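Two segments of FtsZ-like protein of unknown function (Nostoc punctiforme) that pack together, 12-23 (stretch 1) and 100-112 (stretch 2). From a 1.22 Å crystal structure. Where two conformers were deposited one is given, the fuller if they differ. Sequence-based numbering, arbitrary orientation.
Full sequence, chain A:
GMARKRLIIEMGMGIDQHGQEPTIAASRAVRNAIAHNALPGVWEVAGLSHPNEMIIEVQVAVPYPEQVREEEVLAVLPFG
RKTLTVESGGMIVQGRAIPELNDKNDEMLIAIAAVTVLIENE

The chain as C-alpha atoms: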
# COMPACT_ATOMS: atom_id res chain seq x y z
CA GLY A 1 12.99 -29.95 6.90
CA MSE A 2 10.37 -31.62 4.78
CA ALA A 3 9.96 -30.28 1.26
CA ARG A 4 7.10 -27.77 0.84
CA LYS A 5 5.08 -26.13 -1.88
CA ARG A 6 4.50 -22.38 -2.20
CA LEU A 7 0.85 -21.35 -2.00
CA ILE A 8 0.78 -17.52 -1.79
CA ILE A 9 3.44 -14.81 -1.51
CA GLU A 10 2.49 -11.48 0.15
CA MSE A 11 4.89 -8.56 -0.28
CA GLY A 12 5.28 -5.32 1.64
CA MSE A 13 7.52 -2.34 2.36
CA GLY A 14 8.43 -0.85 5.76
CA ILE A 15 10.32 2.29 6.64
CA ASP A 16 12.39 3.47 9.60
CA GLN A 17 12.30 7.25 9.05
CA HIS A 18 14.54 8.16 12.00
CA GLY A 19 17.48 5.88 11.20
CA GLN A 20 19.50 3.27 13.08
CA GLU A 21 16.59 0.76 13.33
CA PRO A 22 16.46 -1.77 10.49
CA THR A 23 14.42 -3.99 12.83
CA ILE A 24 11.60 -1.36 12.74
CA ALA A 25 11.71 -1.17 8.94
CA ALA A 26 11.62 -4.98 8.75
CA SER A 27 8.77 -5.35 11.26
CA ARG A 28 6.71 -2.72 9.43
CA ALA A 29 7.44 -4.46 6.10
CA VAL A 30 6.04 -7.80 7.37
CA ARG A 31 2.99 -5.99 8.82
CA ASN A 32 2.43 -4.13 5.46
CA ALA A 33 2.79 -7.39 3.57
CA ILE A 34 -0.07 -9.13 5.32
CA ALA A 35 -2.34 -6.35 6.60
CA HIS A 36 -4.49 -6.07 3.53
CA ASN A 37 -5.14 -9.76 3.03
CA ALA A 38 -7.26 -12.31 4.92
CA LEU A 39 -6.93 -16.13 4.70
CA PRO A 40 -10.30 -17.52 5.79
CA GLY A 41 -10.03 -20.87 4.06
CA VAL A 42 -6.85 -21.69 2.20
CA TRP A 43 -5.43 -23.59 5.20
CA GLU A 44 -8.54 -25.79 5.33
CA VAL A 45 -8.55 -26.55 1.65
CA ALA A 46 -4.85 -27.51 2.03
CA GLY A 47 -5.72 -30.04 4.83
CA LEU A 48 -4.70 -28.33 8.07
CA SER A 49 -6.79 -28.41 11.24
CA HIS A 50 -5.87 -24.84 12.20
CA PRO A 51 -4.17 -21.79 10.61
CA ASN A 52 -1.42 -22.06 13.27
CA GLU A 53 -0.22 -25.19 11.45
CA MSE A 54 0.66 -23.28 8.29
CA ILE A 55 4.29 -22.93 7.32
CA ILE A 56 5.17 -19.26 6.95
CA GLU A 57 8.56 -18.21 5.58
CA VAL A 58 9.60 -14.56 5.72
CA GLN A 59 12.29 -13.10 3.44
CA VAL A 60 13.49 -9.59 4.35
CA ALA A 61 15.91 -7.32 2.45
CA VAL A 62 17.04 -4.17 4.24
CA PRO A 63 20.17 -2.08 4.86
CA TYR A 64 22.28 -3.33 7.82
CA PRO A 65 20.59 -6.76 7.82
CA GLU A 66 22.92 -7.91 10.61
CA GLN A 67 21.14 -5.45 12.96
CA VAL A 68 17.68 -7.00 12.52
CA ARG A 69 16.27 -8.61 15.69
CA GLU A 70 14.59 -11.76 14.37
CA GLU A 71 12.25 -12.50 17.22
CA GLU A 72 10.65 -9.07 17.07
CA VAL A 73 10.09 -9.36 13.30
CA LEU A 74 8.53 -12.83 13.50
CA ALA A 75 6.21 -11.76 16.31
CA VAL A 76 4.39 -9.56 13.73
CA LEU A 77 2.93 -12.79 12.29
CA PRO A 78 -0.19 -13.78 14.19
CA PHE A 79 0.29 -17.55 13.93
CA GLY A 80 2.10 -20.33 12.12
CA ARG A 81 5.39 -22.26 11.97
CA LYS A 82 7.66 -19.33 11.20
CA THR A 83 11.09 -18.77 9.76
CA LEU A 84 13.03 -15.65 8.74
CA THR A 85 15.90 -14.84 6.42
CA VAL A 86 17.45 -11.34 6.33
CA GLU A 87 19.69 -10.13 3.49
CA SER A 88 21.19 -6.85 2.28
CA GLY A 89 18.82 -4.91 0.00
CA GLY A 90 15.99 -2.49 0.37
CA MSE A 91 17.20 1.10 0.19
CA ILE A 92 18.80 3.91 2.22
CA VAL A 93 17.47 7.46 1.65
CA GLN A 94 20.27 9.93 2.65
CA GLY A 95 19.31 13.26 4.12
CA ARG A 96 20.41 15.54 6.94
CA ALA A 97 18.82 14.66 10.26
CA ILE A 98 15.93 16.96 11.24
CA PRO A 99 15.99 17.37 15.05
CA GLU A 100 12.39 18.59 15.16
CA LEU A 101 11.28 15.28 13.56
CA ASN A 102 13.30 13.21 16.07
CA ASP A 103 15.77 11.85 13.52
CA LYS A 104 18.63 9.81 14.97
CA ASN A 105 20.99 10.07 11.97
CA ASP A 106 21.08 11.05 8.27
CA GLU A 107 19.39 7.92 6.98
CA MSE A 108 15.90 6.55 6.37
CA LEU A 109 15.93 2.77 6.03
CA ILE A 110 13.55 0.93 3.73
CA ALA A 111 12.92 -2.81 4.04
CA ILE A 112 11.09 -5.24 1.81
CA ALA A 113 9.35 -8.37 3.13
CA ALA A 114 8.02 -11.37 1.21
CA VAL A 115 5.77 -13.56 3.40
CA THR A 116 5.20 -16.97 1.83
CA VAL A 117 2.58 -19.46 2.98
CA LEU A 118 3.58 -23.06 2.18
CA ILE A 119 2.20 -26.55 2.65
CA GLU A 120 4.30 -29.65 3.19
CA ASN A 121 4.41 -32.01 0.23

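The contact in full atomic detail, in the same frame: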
# COMPACT_ATOMS: atom_id res chain seq x y z
N GLY A 12 5.48 -6.60 0.99
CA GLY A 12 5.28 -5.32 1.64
C GLY A 12 6.56 -4.55 1.86
O GLY A 12 7.65 -5.14 1.83
N MSE A 13 6.41 -3.26 2.12
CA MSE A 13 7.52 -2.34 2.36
C MSE A 13 7.33 -1.70 3.74
O MSE A 13 6.20 -1.36 4.11
CB MSE A 13 7.53 -1.23 1.29
CG MSE A 13 8.63 -0.19 1.44
SE MSE A 13 8.64 1.16 0.08
CE MSE A 13 7.03 1.87 0.45
N GLY A 14 8.43 -1.49 4.45
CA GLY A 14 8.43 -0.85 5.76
C GLY A 14 9.58 0.14 5.84
O GLY A 14 10.64 -0.08 5.24
N ILE A 15 9.36 1.21 6.57
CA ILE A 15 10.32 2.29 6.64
C ILE A 15 10.60 2.76 8.04
O ILE A 15 9.67 3.01 8.80
CB ILE A 15 9.79 3.50 5.81
CG1 ILE A 15 9.36 3.07 4.39
CG2 ILE A 15 10.85 4.63 5.76
CD1 ILE A 15 8.66 4.15 3.56
N ASP A 16 11.89 2.87 8.35
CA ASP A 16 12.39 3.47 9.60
C ASP A 16 12.81 4.88 9.19
O ASP A 16 13.88 5.04 8.62
CB ASP A 16 13.62 2.70 10.12
CG ASP A 16 14.45 3.50 11.12
OD1 ASP A 16 13.86 4.35 11.84
OD2 ASP A 16 15.68 3.24 11.19
N GLN A 17 11.99 5.88 9.48
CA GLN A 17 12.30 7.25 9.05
C GLN A 17 13.36 7.93 9.90
O GLN A 17 14.02 8.85 9.44
CB GLN A 17 11.04 8.11 9.00
CG GLN A 17 10.01 7.60 8.02
CD GLN A 17 8.95 8.61 7.63
OE1 GLN A 17 9.09 9.82 7.86
NE2 GLN A 17 7.90 8.14 6.98
N HIS A 18 13.56 7.48 11.13
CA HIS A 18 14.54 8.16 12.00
C HIS A 18 15.98 7.69 11.84
O HIS A 18 16.91 8.47 12.11
CB HIS A 18 14.12 8.11 13.44
CG HIS A 18 12.74 8.64 13.65
ND1 HIS A 18 12.30 9.81 13.08
CD2 HIS A 18 11.73 8.18 14.42
CE1 HIS A 18 11.05 10.03 13.45
NE2 HIS A 18 10.68 9.06 14.27
N GLY A 19 16.16 6.45 11.40
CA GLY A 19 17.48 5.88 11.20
C GLY A 19 17.91 5.01 12.37
O GLY A 19 17.36 5.09 13.46
N GLN A 20 18.91 4.18 12.09
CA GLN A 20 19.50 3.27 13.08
C GLN A 20 18.63 2.09 13.50
O GLN A 20 19.03 1.34 14.39
CB GLN A 20 19.97 4.04 14.34
CG GLN A 20 20.91 5.18 14.06
CD GLN A 20 21.42 5.83 15.33
OE1 GLN A 20 20.82 5.71 16.41
NE2 GLN A 20 22.54 6.54 15.20
N GLU A 21 17.43 1.90 12.92
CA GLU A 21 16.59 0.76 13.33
C GLU A 21 16.05 -0.10 12.18
O GLU A 21 14.86 -0.09 11.89
CB GLU A 21 15.45 1.19 14.26
CG GLU A 21 15.90 1.57 15.69
CD GLU A 21 16.39 0.42 16.55
OE1 GLU A 21 16.15 -0.76 16.21
OE2 GLU A 21 16.99 0.68 17.62
N PRO A 22 16.94 -0.87 11.53
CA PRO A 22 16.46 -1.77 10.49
C PRO A 22 15.41 -2.76 11.01
O PRO A 22 14.57 -3.21 10.24
CB PRO A 22 17.74 -2.46 9.99
CG PRO A 22 18.77 -2.13 10.97
CD PRO A 22 18.40 -0.94 11.71
N THR A 23 15.44 -3.12 12.30
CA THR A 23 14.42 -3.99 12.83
C THR A 23 13.00 -3.38 12.65
O THR A 23 12.06 -4.11 12.33
CB THR A 23 14.62 -4.25 14.35
OG1 THR A 23 15.87 -4.91 14.54
CG2 THR A 23 13.53 -5.18 14.89
N GLU A 100 13.80 18.39 14.83
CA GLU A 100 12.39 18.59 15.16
C GLU A 100 11.54 17.37 14.84
O GLU A 100 10.45 17.20 15.41
CB GLU A 100 11.81 19.81 14.44
CG GLU A 100 12.43 21.19 14.75
CD GLU A 100 13.75 21.49 14.03
OE1 GLU A 100 14.33 20.60 13.38
OE2 GLU A 100 14.21 22.66 14.10
N LEU A 101 12.01 16.52 13.92
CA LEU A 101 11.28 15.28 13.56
C LEU A 101 11.83 14.06 14.29
O LEU A 101 11.47 12.93 13.96
CB LEU A 101 11.32 15.06 12.05
CG LEU A 101 10.61 16.12 11.23
CD1 LEU A 101 10.82 15.84 9.76
CD2 LEU A 101 9.12 16.19 11.58
N ASN A 102 12.71 14.28 15.27
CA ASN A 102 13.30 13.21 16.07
C ASN A 102 14.18 12.21 15.30
O ASN A 102 14.27 11.03 15.68
CB ASN A 102 12.22 12.52 16.93
CG ASN A 102 11.61 13.47 17.96
OD1 ASN A 102 12.31 14.24 18.61
ND2 ASN A 102 10.30 13.39 18.12
N ASP A 103 14.84 12.69 14.25
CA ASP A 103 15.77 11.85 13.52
C ASP A 103 16.97 11.52 14.41
O ASP A 103 17.43 12.36 15.22
CB ASP A 103 16.30 12.54 12.27
CG ASP A 103 15.29 12.60 11.15
OD1 ASP A 103 14.48 11.67 11.04
OD2 ASP A 103 15.35 13.53 10.34
N LYS A 104 17.46 10.30 14.26
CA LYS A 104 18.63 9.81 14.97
C LYS A 104 19.90 10.01 14.15
O LYS A 104 20.98 10.28 14.71
CB LYS A 104 18.47 8.33 15.31
CG LYS A 104 17.35 8.07 16.31
CD LYS A 104 17.26 6.58 16.69
N ASN A 105 19.81 9.86 12.82
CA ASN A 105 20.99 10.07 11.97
C ASN A 105 20.51 10.55 10.60
O ASN A 105 19.33 10.92 10.46
CB ASN A 105 21.87 8.81 11.91
CG ASN A 105 21.27 7.68 11.09
OD1 ASN A 105 20.17 7.78 10.58
ND2 ASN A 105 22.03 6.60 10.93
N ASP A 106 21.41 10.54 9.61
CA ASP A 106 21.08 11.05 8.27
C ASP A 106 20.54 10.00 7.32
O ASP A 106 20.67 10.15 6.09
CB ASP A 106 22.33 11.71 7.61
CG ASP A 106 22.84 12.95 8.33
OD1 ASP A 106 22.21 13.47 9.28
OD2 ASP A 106 23.91 13.46 7.89
N GLU A 107 19.92 8.96 7.85
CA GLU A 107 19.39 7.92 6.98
C GLU A 107 17.97 7.45 7.30
O GLU A 107 17.53 7.46 8.45
CB GLU A 107 20.28 6.68 7.12
CG GLU A 107 21.74 6.87 6.70
CD GLU A 107 22.59 5.64 6.83
OE1 GLU A 107 22.17 4.66 7.42
OE2 GLU A 107 23.75 5.67 6.32
N MSE A 108 17.22 7.19 6.24
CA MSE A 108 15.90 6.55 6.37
C MSE A 108 16.17 5.19 5.77
O MSE A 108 16.75 5.09 4.68
CB MSE A 108 14.73 7.21 5.63
CG MSE A 108 14.29 8.53 6.15
SE MSE A 108 12.51 8.96 5.51
CE MSE A 108 13.04 9.49 3.79
N LEU A 109 15.72 4.14 6.46
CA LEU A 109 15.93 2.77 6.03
C LEU A 109 14.64 2.15 5.54
O LEU A 109 13.62 2.17 6.25
CB LEU A 109 16.50 1.94 7.18
CG LEU A 109 17.72 2.54 7.91
CD1 LEU A 109 18.18 1.58 9.03
CD2 LEU A 109 18.85 2.85 6.95
N ILE A 110 14.70 1.56 4.35
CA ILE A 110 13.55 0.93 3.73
C ILE A 110 13.79 -0.57 3.56
O ILE A 110 14.80 -0.99 2.98
CB ILE A 110 13.20 1.59 2.38
CG1 ILE A 110 13.03 3.10 2.54
CG2 ILE A 110 11.96 0.91 1.83
CD1 ILE A 110 12.83 3.83 1.24
N ALA A 111 12.89 -1.37 4.13
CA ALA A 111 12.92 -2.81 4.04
C ALA A 111 11.79 -3.32 3.16
O ALA A 111 10.74 -2.69 3.07
CB ALA A 111 12.70 -3.47 5.45
N ILE A 112 12.06 -4.47 2.56
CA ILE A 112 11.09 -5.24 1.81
C ILE A 112 10.90 -6.58 2.52
O ILE A 112 11.87 -7.17 2.99
CB ILE A 112 11.61 -5.52 0.39
CG1 ILE A 112 11.69 -4.21 -0.38
CG2 ILE A 112 10.72 -6.55 -0.35
CD1 ILE A 112 12.43 -4.37 -1.63
O HOH W 1 20.93 4.08 9.90
O HOH W 2 24.55 6.52 13.08

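What joins the two strands? Residues 12-16 and 107-112 run antiparallel, and two reciprocal pairs carry the ladder. Gly-14 N gives to Ala-111 O (2.9 Å) and Ala-111 N returns to Gly-14 O (2.8 Å); Asp-16 N gives to Leu-109 O (2.8 Å) and Leu-109 N to Asp-16 O (3.0 Å). All four are nearly straight, so the buried backbone polar groups of these pairs are satisfied.

What do the side chains add? On the face of Met-13, Ile-15, Ile-110 and Ile-112, selenomethionine Met-13 CG meets Ile-110 CG2 at 3.5 Å. On the other face, Leu-109 CD1 packs 3.7 Å from Pro-22 CD, an apolar match.

How is the turn after the strand held? Asp-16 is buried, but its carboxylate is occupied: OD1 accepts from Gly-19 N (3.1 Å) and weakly from His-18 N (3.2 Å), OD2 from Glu-21 N (2.8 Å). Beyond it, His-18 O receives both Lys-104 N (2.9 Å) and Asn-105 N (3.3 Å). Gly-19 suits its place because a CB would clash with Asn-105 OD1 and Glu-107 O.

Where does water help? One water accepts from Gln-20 N (3.0 Å) and Asn-105 ND2 (2.9 Å) and donates to Glu-107 OE1 (2.8 Å), while Asn-105 OD1 accepts from Glu-107 N (3.0 Å).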